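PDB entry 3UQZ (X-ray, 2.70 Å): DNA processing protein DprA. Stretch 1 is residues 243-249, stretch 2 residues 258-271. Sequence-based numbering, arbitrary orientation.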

ATOM      1  N   ASP A 243      -3.288  14.045  -7.577  1.00 39.07           N
ATOM      2  CA  ASP A 243      -2.559  13.008  -6.859  1.00 38.07           C
ATOM      3  C   ASP A 243      -3.313  12.622  -5.608  1.00 41.28           C
ATOM      4  O   ASP A 243      -3.847  13.493  -4.909  1.00 40.34           O
ATOM      5  CB  ASP A 243      -1.158  13.488  -6.452  1.00 40.36           C
ATOM      6  CG  ASP A 243      -0.156  13.691  -7.570  1.00 55.24           C
ATOM      7  OD1 ASP A 243      -0.190  12.905  -8.555  1.00 58.09           O
ATOM      8  OD2 ASP A 243       0.717  14.578  -7.426  1.00 58.67           O
ATOM      9  N   VAL A 244      -3.354  11.311  -5.317  1.00 36.93           N
ATOM     10  CA  VAL A 244      -3.959  10.799  -4.098  1.00 35.02           C
ATOM     11  C   VAL A 244      -2.916  10.081  -3.259  1.00 38.50           C
ATOM     12  O   VAL A 244      -2.191   9.226  -3.770  1.00 39.25           O
ATOM     13  CB  VAL A 244      -5.397  10.190  -4.173  1.00 37.95           C
ATOM     14  CG1 VAL A 244      -5.890  10.014  -5.602  1.00 37.73           C
ATOM     15  CG2 VAL A 244      -5.552   8.915  -3.365  1.00 37.45           C
ATOM     16  N   PHE A 245      -2.752  10.542  -2.010  1.00 34.18           N
ATOM     17  CA  PHE A 245      -1.778  10.044  -1.051  1.00 33.73           C
ATOM     18  C   PHE A 245      -2.519   9.280   0.019  1.00 38.81           C
ATOM     19  O   PHE A 245      -3.211   9.889   0.836  1.00 39.07           O
ATOM     20  CB  PHE A 245      -0.971  11.212  -0.446  1.00 35.23           C
ATOM     21  CG  PHE A 245      -0.345  12.136  -1.459  1.00 36.11           C
ATOM     22  CD1 PHE A 245       0.793  11.758  -2.160  1.00 38.18           C
ATOM     23  CD2 PHE A 245      -0.894  13.390  -1.714  1.00 37.82           C
ATOM     24  CE1 PHE A 245       1.368  12.614  -3.107  1.00 38.55           C
ATOM     25  CE2 PHE A 245      -0.322  14.244  -2.668  1.00 39.59           C
ATOM     26  CZ  PHE A 245       0.803  13.847  -3.359  1.00 37.26           C
ATOM     27  N   ALA A 246      -2.420   7.941  -0.005  1.00 35.50           N
ATOM     28  CA  ALA A 246      -3.140   7.107   0.949  1.00 34.70           C
ATOM     29  C   ALA A 246      -2.289   6.621   2.110  1.00 40.67           C
ATOM     30  O   ALA A 246      -1.172   6.141   1.904  1.00 41.85           O
ATOM     31  CB  ALA A 246      -3.807   5.951   0.236  1.00 34.77           C
ATOM     32  N   ILE A 247      -2.815   6.777   3.339  1.00 37.36           N
ATOM     33  CA  ILE A 247      -2.172   6.319   4.571  1.00 37.44           C
ATOM     34  C   ILE A 247      -2.651   4.878   4.828  1.00 44.34           C
ATOM     35  O   ILE A 247      -3.866   4.665   4.942  1.00 44.53           O
ATOM     36  CB  ILE A 247      -2.464   7.262   5.781  1.00 39.72           C
ATOM     37  CG1 ILE A 247      -1.947   8.702   5.521  1.00 38.83           C
ATOM     38  CG2 ILE A 247      -1.871   6.686   7.084  1.00 39.39           C
ATOM     39  CD1 ILE A 247      -2.594   9.792   6.392  1.00 34.74           C
ATOM     40  N   PRO A 248      -1.733   3.879   4.897  1.00 42.31           N
ATOM     41  CA  PRO A 248      -2.181   2.494   5.134  1.00 42.78           C
ATOM     42  C   PRO A 248      -2.543   2.222   6.592  1.00 47.91           C
ATOM     43  O   PRO A 248      -2.265   3.032   7.476  1.00 45.70           O
ATOM     44  CB  PRO A 248      -0.984   1.650   4.683  1.00 44.44           C
ATOM     45  CG  PRO A 248       0.201   2.529   4.913  1.00 47.99           C
ATOM     46  CD  PRO A 248      -0.260   3.956   4.764  1.00 43.57           C
ATOM     47  N   GLY A 249      -3.174   1.079   6.810  1.00 48.04           N
ATOM     48  CA  GLY A 249      -3.572   0.617   8.131  1.00 49.35           C
ATOM     49  C   GLY A 249      -3.677  -0.890   8.198  1.00 55.75           C
ATOM     50  O   GLY A 249      -3.217  -1.588   7.288  1.00 55.77           O
ATOM     51  N   GLY A 258     -10.505   1.134   1.771  1.00 41.76           N
ATOM     52  CA  GLY A 258     -10.591   2.077   0.661  1.00 40.80           C
ATOM     53  C   GLY A 258      -9.241   2.643   0.281  1.00 44.39           C
ATOM     54  O   GLY A 258      -8.951   2.790  -0.906  1.00 42.18           O
ATOM     55  N   CYS A 259      -8.396   2.941   1.298  1.00 43.75           N
ATOM     56  CA  CYS A 259      -7.019   3.423   1.151  1.00 45.34           C
ATOM     57  C   CYS A 259      -6.207   2.371   0.423  1.00 48.93           C
ATOM     58  O   CYS A 259      -5.457   2.700  -0.492  1.00 50.16           O
ATOM     59  CB  CYS A 259      -6.395   3.724   2.512  1.00 47.11           C
ATOM     60  SG  CYS A 259      -7.229   5.020   3.459  1.00 52.01           S
ATOM     61  N   HIS A 260      -6.354   1.103   0.851  1.00 43.19           N
ATOM     62  CA  HIS A 260      -5.658  -0.054   0.301  1.00 41.39           C
ATOM     63  C   HIS A 260      -6.053  -0.296  -1.141  1.00 45.32           C
ATOM     64  O   HIS A 260      -5.176  -0.537  -1.968  1.00 45.51           O
ATOM     65  CB  HIS A 260      -5.882  -1.292   1.183  1.00 40.66           C
ATOM     66  CG  HIS A 260      -5.296  -1.172   2.558  1.00 43.11           C
ATOM     67  ND1 HIS A 260      -5.716  -1.993   3.584  1.00 44.42           N
ATOM     68  CD2 HIS A 260      -4.347  -0.327   3.034  1.00 44.27           C
ATOM     69  CE1 HIS A 260      -5.013  -1.630   4.645  1.00 43.78           C
ATOM     70  NE2 HIS A 260      -4.182  -0.627   4.364  1.00 44.07           N
ATOM     71  N   HIS A 261      -7.359  -0.176  -1.452  1.00 41.40           N
ATOM     72  CA  HIS A 261      -7.897  -0.325  -2.806  1.00 41.34           C
ATOM     73  C   HIS A 261      -7.305   0.767  -3.715  1.00 44.08           C
ATOM     74  O   HIS A 261      -6.890   0.459  -4.832  1.00 43.91           O
ATOM     75  CB  HIS A 261      -9.434  -0.263  -2.782  1.00 42.79           C
ATOM     76  CG  HIS A 261     -10.067  -0.223  -4.137  1.00 47.65           C
ATOM     77  ND1 HIS A 261     -10.212  -1.371  -4.907  1.00 50.28           N
ATOM     78  CD2 HIS A 261     -10.579   0.827  -4.822  1.00 50.59           C
ATOM     79  CE1 HIS A 261     -10.798  -0.982  -6.029  1.00 50.13           C
ATOM     80  NE2 HIS A 261     -11.046   0.329  -6.024  1.00 50.59           N
ATOM     81  N   LEU A 262      -7.232   2.026  -3.211  1.00 38.93           N
ATOM     82  CA  LEU A 262      -6.687   3.174  -3.937  1.00 38.11           C
ATOM     83  C   LEU A 262      -5.212   2.975  -4.290  1.00 43.47           C
ATOM     84  O   LEU A 262      -4.824   3.253  -5.427  1.00 43.35           O
ATOM     85  CB  LEU A 262      -6.893   4.490  -3.154  1.00 37.63           C
ATOM     86  CG  LEU A 262      -8.295   5.120  -3.213  1.00 40.78           C
ATOM     87  CD1 LEU A 262      -8.547   5.992  -2.002  1.00 39.76           C
ATOM     88  CD2 LEU A 262      -8.510   5.892  -4.497  1.00 41.71           C
ATOM     89  N   ILE A 263      -4.396   2.480  -3.322  1.00 40.48           N
ATOM     90  CA  ILE A 263      -2.965   2.194  -3.508  1.00 39.91           C
ATOM     91  C   ILE A 263      -2.793   1.134  -4.607  1.00 46.35           C
ATOM     92  O   ILE A 263      -1.947   1.300  -5.487  1.00 47.12           O
ATOM     93  CB  ILE A 263      -2.253   1.814  -2.180  1.00 41.54           C
ATOM     94  CG1 ILE A 263      -2.184   3.023  -1.239  1.00 40.56           C
ATOM     95  CG2 ILE A 263      -0.850   1.239  -2.434  1.00 41.50           C
ATOM     96  CD1 ILE A 263      -2.008   2.679   0.238  1.00 40.16           C
ATOM     97  N   GLN A 264      -3.633   0.081  -4.578  1.00 43.90           N
ATOM     98  CA  GLN A 264      -3.623  -0.996  -5.572  1.00 44.18           C
ATOM     99  C   GLN A 264      -3.918  -0.429  -6.957  1.00 49.93           C
ATOM    100  O   GLN A 264      -3.277  -0.829  -7.926  1.00 50.32           O
ATOM    101  CB  GLN A 264      -4.641  -2.088  -5.213  1.00 44.91           C
ATOM    102  CG  GLN A 264      -4.237  -2.924  -4.005  1.00 43.80           C
ATOM    103  CD  GLN A 264      -5.292  -3.921  -3.575  1.00 50.09           C
ATOM    104  OE1 GLN A 264      -6.507  -3.720  -3.732  1.00 44.91           O
ATOM    105  NE2 GLN A 264      -4.846  -4.992  -2.950  1.00 33.98           N
ATOM    106  N   GLU A 265      -4.853   0.540  -7.027  1.00 46.85           N
ATOM    107  CA  GLU A 265      -5.287   1.215  -8.251  1.00 46.57           C
ATOM    108  C   GLU A 265      -4.329   2.306  -8.773  1.00 51.04           C
ATOM    109  O   GLU A 265      -4.593   2.895  -9.824  1.00 53.07           O
ATOM    110  CB  GLU A 265      -6.723   1.741  -8.114  1.00 47.99           C
ATOM    111  CG  GLU A 265      -7.793   0.658  -8.070  1.00 63.37           C
ATOM    112  CD  GLU A 265      -7.903  -0.263  -9.275  1.00 92.82           C
ATOM    113  OE1 GLU A 265      -7.716   0.213 -10.419  1.00 95.03           O
ATOM    114  OE2 GLU A 265      -8.201  -1.462  -9.074  1.00 89.75           O
ATOM    115  N   GLY A 266      -3.226   2.550  -8.068  1.00 44.23           N
ATOM    116  CA  GLY A 266      -2.225   3.506  -8.516  1.00 42.50           C
ATOM    117  C   GLY A 266      -1.888   4.657  -7.592  1.00 44.55           C
ATOM    118  O   GLY A 266      -0.954   5.405  -7.894  1.00 44.77           O
ATOM    119  N   ALA A 267      -2.628   4.831  -6.473  1.00 38.70           N
ATOM    120  CA  ALA A 267      -2.356   5.929  -5.533  1.00 37.18           C
ATOM    121  C   ALA A 267      -1.049   5.715  -4.790  1.00 41.44           C
ATOM    122  O   ALA A 267      -0.565   4.580  -4.684  1.00 40.89           O
ATOM    123  CB  ALA A 267      -3.499   6.107  -4.551  1.00 37.27           C
ATOM    124  N   LYS A 268      -0.472   6.812  -4.292  1.00 38.02           N
ATOM    125  CA  LYS A 268       0.799   6.777  -3.585  1.00 37.80           C
ATOM    126  C   LYS A 268       0.592   6.442  -2.122  1.00 40.60           C
ATOM    127  O   LYS A 268      -0.206   7.097  -1.464  1.00 40.52           O
ATOM    128  CB  LYS A 268       1.557   8.105  -3.759  1.00 41.09           C
ATOM    129  CG  LYS A 268       1.770   8.477  -5.230  1.00 62.10           C
ATOM    130  CD  LYS A 268       3.233   8.507  -5.669  1.00 76.88           C
ATOM    131  CE  LYS A 268       3.364   8.932  -7.116  1.00 89.77           C
ATOM    132  NZ  LYS A 268       3.695   7.797  -8.033  1.00100.89           N
ATOM    133  N   LEU A 269       1.288   5.397  -1.623  1.00 36.04           N
ATOM    134  CA  LEU A 269       1.247   4.999  -0.217  1.00 35.22           C
ATOM    135  C   LEU A 269       2.142   5.986   0.520  1.00 38.32           C
ATOM    136  O   LEU A 269       3.289   6.183   0.109  1.00 38.27           O
ATOM    137  CB  LEU A 269       1.767   3.549  -0.029  1.00 34.75           C
ATOM    138  CG  LEU A 269       1.640   2.938   1.387  1.00 37.96           C
ATOM    139  CD1 LEU A 269       1.504   1.443   1.316  1.00 37.96           C
ATOM    140  CD2 LEU A 269       2.820   3.292   2.267  1.00 37.39           C
ATOM    141  N   VAL A 270       1.628   6.608   1.592  1.00 34.10           N
ATOM    142  CA  VAL A 270       2.402   7.587   2.371  1.00 33.87           C
ATOM    143  C   VAL A 270       2.514   7.195   3.847  1.00 40.87           C
ATOM    144  O   VAL A 270       1.552   6.693   4.424  1.00 41.28           O
ATOM    145  CB  VAL A 270       1.974   9.078   2.151  1.00 36.41           C
ATOM    146  CG1 VAL A 270       2.211   9.520   0.704  1.00 35.87           C
ATOM    147  CG2 VAL A 270       0.528   9.340   2.576  1.00 35.67           C
ATOM    148  N   THR A 271       3.695   7.406   4.446  1.00 39.31           N
ATOM    149  CA  THR A 271       3.989   7.074   5.854  1.00 39.52           C
ATOM    150  C   THR A 271       4.360   8.319   6.664  1.00 44.67           C
ATOM    151  O   THR A 271       4.355   8.278   7.896  1.00 45.13           O
ATOM    152  CB  THR A 271       5.096   5.994   5.952  1.00 42.15           C
ATOM    153  OG1 THR A 271       6.332   6.538   5.498  1.00 39.94           O
ATOM    154  CG2 THR A 271       4.770   4.733   5.155  1.00 37.53           C
TER

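This contact is a parallel strand pairing with a helix packed across one face of it, the beta-alpha-beta arrangement in miniature, finished at one end by a histidine that accepts a backbone hydrogen bond.

The pairing rests on three backbone hydrogen bonds that zigzag between the chains. Lys-268 N donates to Val-244 O (3.0 Å), Ala-246 N donates to Lys-268 O (2.8 Å), and Val-270 N donates to Ala-246 O (2.9 Å). Lys-268 thus uses both its N and its O on partners that flank Phe-245, and Ala-246 does the same with partners that flank Leu-269, which is the signature of parallel register. Two CA-H...O contacts of 3.4 Å, Phe-245 CA to Lys-268 O and Leu-269 CA to Ala-246 O, share the carbonyls that already accept backbone N-H bonds.

Side chains then sort by face. Ala-246 and Leu-269 point to the face on which the helix lies, and there the Ala-246 methyl lies against the helix, touching Ile-263 and Cys-259: the Ala-246 CB sits 3.7 Å from Ile-263 CG1, 4.1 Å from Cys-259 CB and 3.7 Å from the Cys-259 backbone O. The axes of strand and helix approach to 8.5 Å and run at 131° to one another, closer to antiparallel than parallel. Val-244 extends this apolar layer, its CG2 lying 3.7 Å from Ala-267 CB and 4.4 Å from Leu-262 CD2. Phe-245 and Lys-268 point to the other face; Phe-245 CB meets Val-270 CG1 at 3.8 Å, while the Lys-268 side chain leads away from the strand after its CB passes 4.1 Å from Phe-245 CD1.

The turn from helix to strand is tight. Gly-266 takes a positive phi of 122°, and two bonds reach back into the last turn, Gly-266 N to Ile-263 O (3.1 Å) and Ala-267 N to Leu-262 O (2.9 Å), forming a Schellman motif. At these angles a CB would jam against the preceding carbonyl O, so the backbone itself calls for glycine, and Ala-267 follows with its methyl directed toward Val-244.

Beyond the ladder, Pro-248 CG packs on Leu-269 CD2 at 3.8 Å. Next to it, Gly-249 N donates to His-260 NE2 (3.1 Å, nearly linear at 171°). The bond reaches the imidazole at its edge, near the ring plane, where the nitrogen lone pair lies, and so ties the loop after the strand directly to the helix.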